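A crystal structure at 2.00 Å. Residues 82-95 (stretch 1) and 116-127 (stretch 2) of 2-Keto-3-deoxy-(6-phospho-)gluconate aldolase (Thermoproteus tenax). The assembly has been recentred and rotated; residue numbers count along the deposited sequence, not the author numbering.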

ATOM      1  N   LEU A  82      20.734 -26.823   3.162  1.00 18.67           N
ATOM      2  CA  LEU A  82      21.615 -26.078   2.285  1.00 18.12           C
ATOM      3  C   LEU A  82      22.565 -25.216   3.109  1.00 16.87           C
ATOM      4  O   LEU A  82      23.716 -25.023   2.746  1.00 18.48           O
ATOM      5  N   ALA A  83      22.086 -24.666   4.202  1.00 18.05           N
ATOM      6  CA  ALA A  83      23.000 -23.879   5.059  1.00 18.28           C
ATOM      7  C   ALA A  83      24.200 -24.717   5.513  1.00 19.38           C
ATOM      8  O   ALA A  83      25.351 -24.256   5.493  1.00 17.20           O
ATOM      9  N   LYS A  84      23.939 -25.966   5.920  1.00 20.57           N
ATOM     10  CA  LYS A  84      25.048 -26.840   6.337  1.00 22.42           C
ATOM     11  C   LYS A  84      25.969 -27.133   5.155  1.00 21.44           C
ATOM     12  O   LYS A  84      27.191 -27.117   5.301  1.00 22.09           O
ATOM     13  N   TYR A  85      25.390 -27.392   3.981  1.00 20.22           N
ATOM     14  CA  TYR A  85      26.167 -27.628   2.764  1.00 20.00           C
ATOM     15  C   TYR A  85      27.067 -26.438   2.407  1.00 20.65           C
ATOM     16  O   TYR A  85      28.275 -26.600   2.119  1.00 21.19           O
ATOM     17  N   ALA A  86      26.482 -25.240   2.409  1.00 20.64           N
ATOM     18  CA  ALA A  86      27.236 -24.016   2.111  1.00 18.84           C
ATOM     19  C   ALA A  86      28.411 -23.862   3.080  1.00 18.63           C
ATOM     20  O   ALA A  86      29.537 -23.564   2.677  1.00 19.28           O
ATOM     21  N   GLU A  87      28.147 -24.066   4.355  1.00 19.84           N
ATOM     22  CA  GLU A  87      29.205 -23.997   5.353  1.00 22.82           C
ATOM     23  C   GLU A  87      30.340 -24.985   5.061  1.00 24.00           C
ATOM     24  O   GLU A  87      31.523 -24.643   5.193  1.00 24.15           O
ATOM     25  N   SER A  88      29.993 -26.191   4.634  1.00 24.05           N
ATOM     26  CA  SER A  88      31.020 -27.218   4.357  1.00 24.51           C
ATOM     27  C   SER A  88      31.820 -26.856   3.125  1.00 26.48           C
ATOM     28  O   SER A  88      33.003 -27.224   3.007  1.00 25.95           O
ATOM     29  N   ARG A  89      31.189 -26.105   2.211  1.00 25.37           N
ATOM     30  CA  ARG A  89      31.871 -25.633   1.003  1.00 25.40           C
ATOM     31  C   ARG A  89      32.697 -24.352   1.212  1.00 24.09           C
ATOM     32  O   ARG A  89      33.305 -23.834   0.281  1.00 24.85           O
ATOM     33  N   GLY A  90      32.747 -23.860   2.438  1.00 23.67           N
ATOM     34  CA  GLY A  90      33.596 -22.730   2.758  1.00 24.69           C
ATOM     35  C   GLY A  90      32.962 -21.339   2.593  1.00 24.29           C
ATOM     36  O   GLY A  90      33.683 -20.341   2.523  1.00 21.87           O
ATOM     37  N   ALA A  91      31.633 -21.282   2.507  1.00 23.26           N
ATOM     38  CA  ALA A  91      30.904 -20.005   2.461  1.00 23.08           C
ATOM     39  C   ALA A  91      31.241 -19.242   3.711  1.00 22.99           C
ATOM     40  O   ALA A  91      31.288 -19.818   4.807  1.00 23.03           O
ATOM     41  N   GLU A  92      31.410 -17.935   3.598  1.00 21.91           N
ATOM     42  CA  GLU A  92      31.758 -17.185   4.778  1.00 24.40           C
ATOM     43  C   GLU A  92      30.519 -16.882   5.628  1.00 22.45           C
ATOM     44  O   GLU A  92      30.611 -16.622   6.832  1.00 21.08           O
ATOM     45  N   ALA A  93      29.345 -16.960   5.008  1.00 20.10           N
ATOM     46  CA  ALA A  93      28.097 -16.728   5.728  1.00 19.87           C
ATOM     47  C   ALA A  93      26.953 -17.352   4.931  1.00 17.83           C
ATOM     48  O   ALA A  93      27.118 -17.653   3.757  1.00 17.39           O
ATOM     49  N   VAL A  94      25.806 -17.546   5.564  1.00 17.62           N
ATOM     50  CA  VAL A  94      24.585 -17.839   4.789  1.00 19.06           C
ATOM     51  C   VAL A  94      23.581 -16.722   5.045  1.00 19.80           C
ATOM     52  O   VAL A  94      23.665 -16.054   6.069  1.00 20.62           O
ATOM     53  N   ALA A  95      22.636 -16.525   4.121  1.00 19.09           N
ATOM     54  CA  ALA A  95      21.595 -15.517   4.300  1.00 18.26           C
ATOM     55  C   ALA A  95      20.261 -16.174   4.037  1.00 17.65           C
ATOM     56  O   ALA A  95      20.200 -17.181   3.334  1.00 18.09           O
ATOM     57  N   ASP A 116      16.072 -21.645  14.008  1.00 24.48           N
ATOM     58  CA  ASP A 116      16.503 -22.943  13.515  1.00 25.30           C
ATOM     59  C   ASP A 116      17.686 -22.856  12.551  1.00 24.92           C
ATOM     60  O   ASP A 116      18.592 -23.695  12.556  1.00 23.92           O
ATOM     61  N   LEU A 117      17.677 -21.847  11.688  1.00 24.28           N
ATOM     62  CA  LEU A 117      18.802 -21.645  10.793  1.00 24.66           C
ATOM     63  C   LEU A 117      20.086 -21.334  11.559  1.00 24.32           C
ATOM     64  O   LEU A 117      21.162 -21.902  11.279  1.00 25.54           O
ATOM     65  N   CYS A 118      19.992 -20.416  12.514  1.00 24.68           N
ATOM     66  CA  CYS A 118      21.161 -20.076  13.340  1.00 27.92           C
ATOM     67  C   CYS A 118      21.726 -21.291  14.096  1.00 28.64           C
ATOM     68  O   CYS A 118      22.942 -21.411  14.266  1.00 29.90           O
ATOM     69  N   SER A 119      20.849 -22.188  14.543  1.00 29.35           N
ATOM     70  CA  SER A 119      21.279 -23.381  15.293  1.00 30.76           C
ATOM     71  C   SER A 119      21.981 -24.385  14.412  1.00 30.39           C
ATOM     72  O   SER A 119      22.745 -25.215  14.911  1.00 31.38           O
ATOM     73  N   ALA A 120      21.685 -24.329  13.112  1.00 28.45           N
ATOM     74  CA  ALA A 120      22.188 -25.294  12.142  1.00 27.72           C
ATOM     75  C   ALA A 120      23.666 -25.118  11.773  1.00 27.28           C
ATOM     76  O   ALA A 120      24.307 -26.044  11.284  1.00 26.76           O
ATOM     77  N   VAL A 121      24.199 -23.919  11.941  1.00 25.87           N
ATOM     78  CA  VAL A 121      25.554 -23.631  11.466  1.00 25.63           C
ATOM     79  C   VAL A 121      26.318 -22.783  12.470  1.00 26.45           C
ATOM     80  O   VAL A 121      25.735 -22.182  13.373  1.00 25.37           O
ATOM     81  N   SER A 122      27.629 -22.708  12.267  1.00 28.78           N
ATOM     82  CA  SER A 122      28.516 -21.886  13.080  1.00 30.64           C
ATOM     83  C   SER A 122      28.839 -20.566  12.408  1.00 30.35           C
ATOM     84  O   SER A 122      29.098 -19.575  13.095  1.00 31.68           O
ATOM     85  N   ILE A 123      28.867 -20.555  11.076  1.00 28.35           N
ATOM     86  CA  ILE A 123      29.137 -19.312  10.349  1.00 26.71           C
ATOM     87  C   ILE A 123      27.960 -18.326  10.561  1.00 26.37           C
ATOM     88  O   ILE A 123      26.870 -18.740  10.934  1.00 26.11           O
ATOM     89  N   PRO A 124      28.195 -17.018  10.354  1.00 25.69           N
ATOM     90  CA  PRO A 124      27.166 -15.987  10.551  1.00 25.86           C
ATOM     91  C   PRO A 124      25.935 -16.216   9.660  1.00 24.62           C
ATOM     92  O   PRO A 124      26.071 -16.621   8.500  1.00 23.41           O
ATOM     93  N   VAL A 125      24.762 -15.994  10.227  1.00 22.48           N
ATOM     94  CA  VAL A 125      23.517 -15.996   9.471  1.00 22.78           C
ATOM     95  C   VAL A 125      23.057 -14.540   9.241  1.00 22.87           C
ATOM     96  O   VAL A 125      22.962 -13.761  10.195  1.00 22.29           O
ATOM     97  N   PHE A 126      22.802 -14.193   7.977  1.00 22.36           N
ATOM     98  CA  PHE A 126      22.335 -12.840   7.586  1.00 22.23           C
ATOM     99  C   PHE A 126      20.851 -12.850   7.357  1.00 21.47           C
ATOM    100  O   PHE A 126      20.304 -13.804   6.757  1.00 20.20           O
ATOM    101  N   LEU A 127      20.179 -11.789   7.789  1.00 19.60           N
ATOM    102  CA  LEU A 127      18.828 -11.552   7.329  1.00 18.24           C
ATOM    103  C   LEU A 127      18.905 -10.921   5.935  1.00 19.52           C
ATOM    104  O   LEU A 127      19.655  -9.972   5.716  1.00 19.27           O
TER

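Both stretches run from a helix through a loop into a strand, and they pack side by side, burying 699 Å² in total. The helix of stretch 1 faces L117, A120 and the residues that follow. The two strands pair in parallel.

L82 makes no contact with stretch 2. A83 points toward it. CB of A83 lies 3.8 Å from CG1 of V121 and 4.4 Å from CD1 of L117. CG1 of V121 also lies 3.5 Å from O of A83. L117 starts out sideways, with chi1 off the wells at -133°, but its end comes nearer.

K84 leaves sideways, chi1 m and the rest of the chain t. This extended chain lies along A120: CG of K84 is 3.7 Å from O of A120, and CE of K84 is 4.2 Å from CB of A120. Y85 points away, and A86 makes no contact.

E87 is the main polar residue of the contact. It points toward stretch 2, with chi1 and chi2 both t, so the carboxylate reaches the loop backbone. OE2 of E87 accepts two hydrogen bonds, from N of S122 at 2.8 Å and from N of I123 at 3.1 Å. One oxygen thus holds two successive amides of the loop. The other oxygen uses water 1, which donates to OE1 of E87 at 3.1 Å. The same water is hydrogen-bonded to OG of S122 at 2.6 Å. S122 has chi1 m. The side chain of V121 also sits near the carboxylate, its CB 3.6 Å from OE2 of E87.

S88 and R89 do not reach stretch 2. OG of S88 instead bonds back to O of Y85 at 2.7 Å. G90 ends the helix in a Schellman motif with positive phi, and no side chain is present there.

A91 returns to the contact through I123. CD1 of I123 is 3.5 Å from O of A91 and 4.4 Å from CB of A91. I123 points toward stretch 1, chi1 p and chi2 t. The side chain of E92 points away, so its backbone makes the contact: O of E92 is 3.3 Å from CD of P124.

In the strand, A93 lies beside P124 and F126. CB of A93 is 3.7 Å from CE1 of F126 and 4.2 Å from CB of P124. F126 has chi1 m.

V94, chi1 m, shares a sheet face with V125, chi1 t. CG2 of V94 is 3.8 Å from CG2 of V125. CG1 of V94 meets CD1 of I123 at 4.0 Å, and CG2 of V94 lies 4.4 Å from CG2 of V121. The backbone of V94 fixes the register: its N donates to O of P124 at 3.1 Å, and its O accepts from N of F126 at 2.8 Å.

A95 lies on the other face with F126, their CB atoms 3.7 Å apart.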

ATOM      1  CB  LEU A  82      20.813 -25.187   1.319  1.00 17.79           C
ATOM      2  CG  LEU A  82      21.652 -24.304   0.399  1.00 19.18           C
ATOM      3  CD1 LEU A  82      22.435 -25.188  -0.569  1.00 18.13           C
ATOM      4  CD2 LEU A  82      20.788 -23.260  -0.404  1.00 18.11           C
ATOM      5  CB  ALA A  83      22.257 -23.299   6.270  1.00 18.34           C
ATOM      6  CB  LYS A  84      24.518 -28.155   6.955  1.00 24.64           C
ATOM      7  CG  LYS A  84      23.659 -27.994   8.180  1.00 25.84           C
ATOM      8  CD  LYS A  84      23.171 -29.364   8.685  1.00 26.67           C
ATOM      9  CE  LYS A  84      22.240 -29.249   9.875  1.00 29.42           C
ATOM     10  NZ  LYS A  84      21.166 -30.382  10.027  1.00 32.16           N
ATOM     11  CB  TYR A  85      25.237 -27.926   1.582  1.00 20.96           C
ATOM     12  CG  TYR A  85      25.964 -28.381   0.335  1.00 20.96           C
ATOM     13  CD1 TYR A  85      26.557 -29.660   0.285  1.00 21.12           C
ATOM     14  CD2 TYR A  85      26.094 -27.548  -0.775  1.00 19.83           C
ATOM     15  CE1 TYR A  85      27.246 -30.088  -0.815  1.00 19.84           C
ATOM     16  CE2 TYR A  85      26.771 -27.978  -1.905  1.00 20.24           C
ATOM     17  CZ  TYR A  85      27.342 -29.266  -1.909  1.00 21.47           C
ATOM     18  OH  TYR A  85      28.009 -29.729  -2.994  1.00 21.20           O
ATOM     19  CB  ALA A  86      26.310 -22.803   2.196  1.00 18.21           C
ATOM     20  CB  GLU A  87      28.632 -24.250   6.733  1.00 24.94           C
ATOM     21  CG  GLU A  87      29.701 -24.154   7.827  1.00 28.12           C
ATOM     22  CD  GLU A  87      29.087 -24.354   9.186  1.00 29.95           C
ATOM     23  OE1 GLU A  87      28.556 -25.445   9.435  1.00 32.44           O
ATOM     24  OE2 GLU A  87      29.084 -23.419   9.994  1.00 31.47           O
ATOM     25  CB  SER A  88      30.385 -28.595   4.176  1.00 25.98           C
ATOM     26  OG  SER A  88      29.758 -28.718   2.903  1.00 25.64           O
ATOM     27  CB  ARG A  89      30.866 -25.487  -0.155  1.00 26.02           C
ATOM     28  CG  ARG A  89      30.233 -26.808  -0.558  1.00 28.51           C
ATOM     29  CD  ARG A  89      31.294 -27.717  -1.128  1.00 29.07           C
ATOM     30  NE  ARG A  89      30.828 -29.009  -1.632  1.00 30.68           N
ATOM     31  CZ  ARG A  89      30.901 -30.158  -0.960  1.00 30.91           C
ATOM     32  NH1 ARG A  89      31.362 -30.172   0.275  1.00 33.01           N
ATOM     33  NH2 ARG A  89      30.488 -31.285  -1.507  1.00 29.87           N
ATOM     34  CB  ALA A  91      29.383 -20.247   2.413  1.00 21.24           C
ATOM     35  CB  GLU A  92      32.589 -15.945   4.408  1.00 26.84           C
ATOM     36  CG  GLU A  92      31.834 -14.732   4.006  1.00 29.22           C
ATOM     37  CD  GLU A  92      32.769 -13.510   3.817  1.00 30.36           C
ATOM     38  OE1 GLU A  92      33.943 -13.675   3.398  1.00 30.64           O
ATOM     39  OE2 GLU A  92      32.293 -12.387   4.078  1.00 32.35           O
ATOM     40  CB  ALA A  93      27.843 -15.198   5.918  1.00 20.56           C
ATOM     41  CB  VAL A  94      23.937 -19.181   5.187  1.00 19.86           C
ATOM     42  CG1 VAL A  94      24.862 -20.367   4.750  1.00 20.40           C
ATOM     43  CG2 VAL A  94      23.664 -19.223   6.685  1.00 20.30           C
ATOM     44  CB  ALA A  95      21.805 -14.346   3.334  1.00 17.67           C
ATOM     45  CB  ASP A 116      15.346 -23.646  12.830  1.00 26.67           C
ATOM     46  CG  ASP A 116      14.388 -24.261  13.815  1.00 29.31           C
ATOM     47  OD1 ASP A 116      14.614 -24.120  15.041  1.00 30.50           O
ATOM     48  OD2 ASP A 116      13.401 -24.863  13.363  1.00 29.88           O
ATOM     49  CB  LEU A 117      18.479 -20.477   9.864  1.00 25.58           C
ATOM     50  CG  LEU A 117      18.727 -20.606   8.380  1.00 28.12           C
ATOM     51  CD1 LEU A 117      18.384 -22.023   7.863  1.00 27.07           C
ATOM     52  CD2 LEU A 117      17.890 -19.512   7.659  1.00 25.57           C
ATOM     53  CB  CYS A 118      20.825 -18.958  14.335  1.00 29.67           C
ATOM     54  SG  CYS A 118      20.504 -17.305  13.564  1.00 32.06           S
ATOM     55  CB  SER A 119      20.084 -24.088  15.915  1.00 30.87           C
ATOM     56  OG  SER A 119      19.495 -23.282  16.901  1.00 34.68           O
ATOM     57  CB  ALA A 120      21.315 -25.258  10.865  1.00 27.89           C
ATOM     58  CB  VAL A 121      25.544 -22.857  10.088  1.00 26.45           C
ATOM     59  CG1 VAL A 121      24.901 -23.725   8.970  1.00 25.64           C
ATOM     60  CG2 VAL A 121      24.796 -21.503  10.222  1.00 26.12           C
ATOM     61  CB  SER A 122      29.828 -22.642  13.346  1.00 32.45           C
ATOM     62  OG  SER A 122      29.517 -23.857  14.002  1.00 34.99           O
ATOM     63  CB  ILE A 123      29.416 -19.571   8.847  1.00 25.86           C
ATOM     64  CG1 ILE A 123      28.239 -20.315   8.177  1.00 25.26           C
ATOM     65  CG2 ILE A 123      30.728 -20.344   8.668  1.00 26.04           C
ATOM     66  CD1 ILE A 123      28.397 -20.421   6.656  1.00 26.28           C
ATOM     67  CB  PRO A 124      27.869 -14.700  10.110  1.00 25.68           C
ATOM     68  CG  PRO A 124      29.336 -14.992  10.266  1.00 27.76           C
ATOM     69  CD  PRO A 124      29.475 -16.446   9.903  1.00 26.46           C
ATOM     70  CB  VAL A 125      22.421 -16.785  10.221  1.00 22.15           C
ATOM     71  CG1 VAL A 125      21.042 -16.602   9.556  1.00 22.36           C
ATOM     72  CG2 VAL A 125      22.804 -18.286  10.291  1.00 22.47           C
ATOM     73  CB  PHE A 126      22.975 -12.404   6.256  1.00 24.51           C
ATOM     74  CG  PHE A 126      24.387 -11.877   6.374  1.00 26.46           C
ATOM     75  CD1 PHE A 126      25.320 -12.482   7.202  1.00 27.34           C
ATOM     76  CD2 PHE A 126      24.776 -10.780   5.633  1.00 27.97           C
ATOM     77  CE1 PHE A 126      26.625 -11.985   7.290  1.00 29.07           C
ATOM     78  CE2 PHE A 126      26.089 -10.280   5.714  1.00 27.90           C
ATOM     79  CZ  PHE A 126      27.000 -10.880   6.519  1.00 27.21           C
ATOM     80  CB  LEU A 127      18.078 -10.655   8.320  1.00 17.73           C
ATOM     81  CG  LEU A 127      16.813  -9.971   7.768  1.00 19.20           C
ATOM     82  CD1 LEU A 127      15.650 -10.931   7.492  1.00 17.18           C
ATOM     83  CD2 LEU A 127      16.399  -8.809   8.706  1.00 18.18           C
TER
HETATM   84  O   HOH W   1      29.256 -25.942  12.454  1.00 46.72           O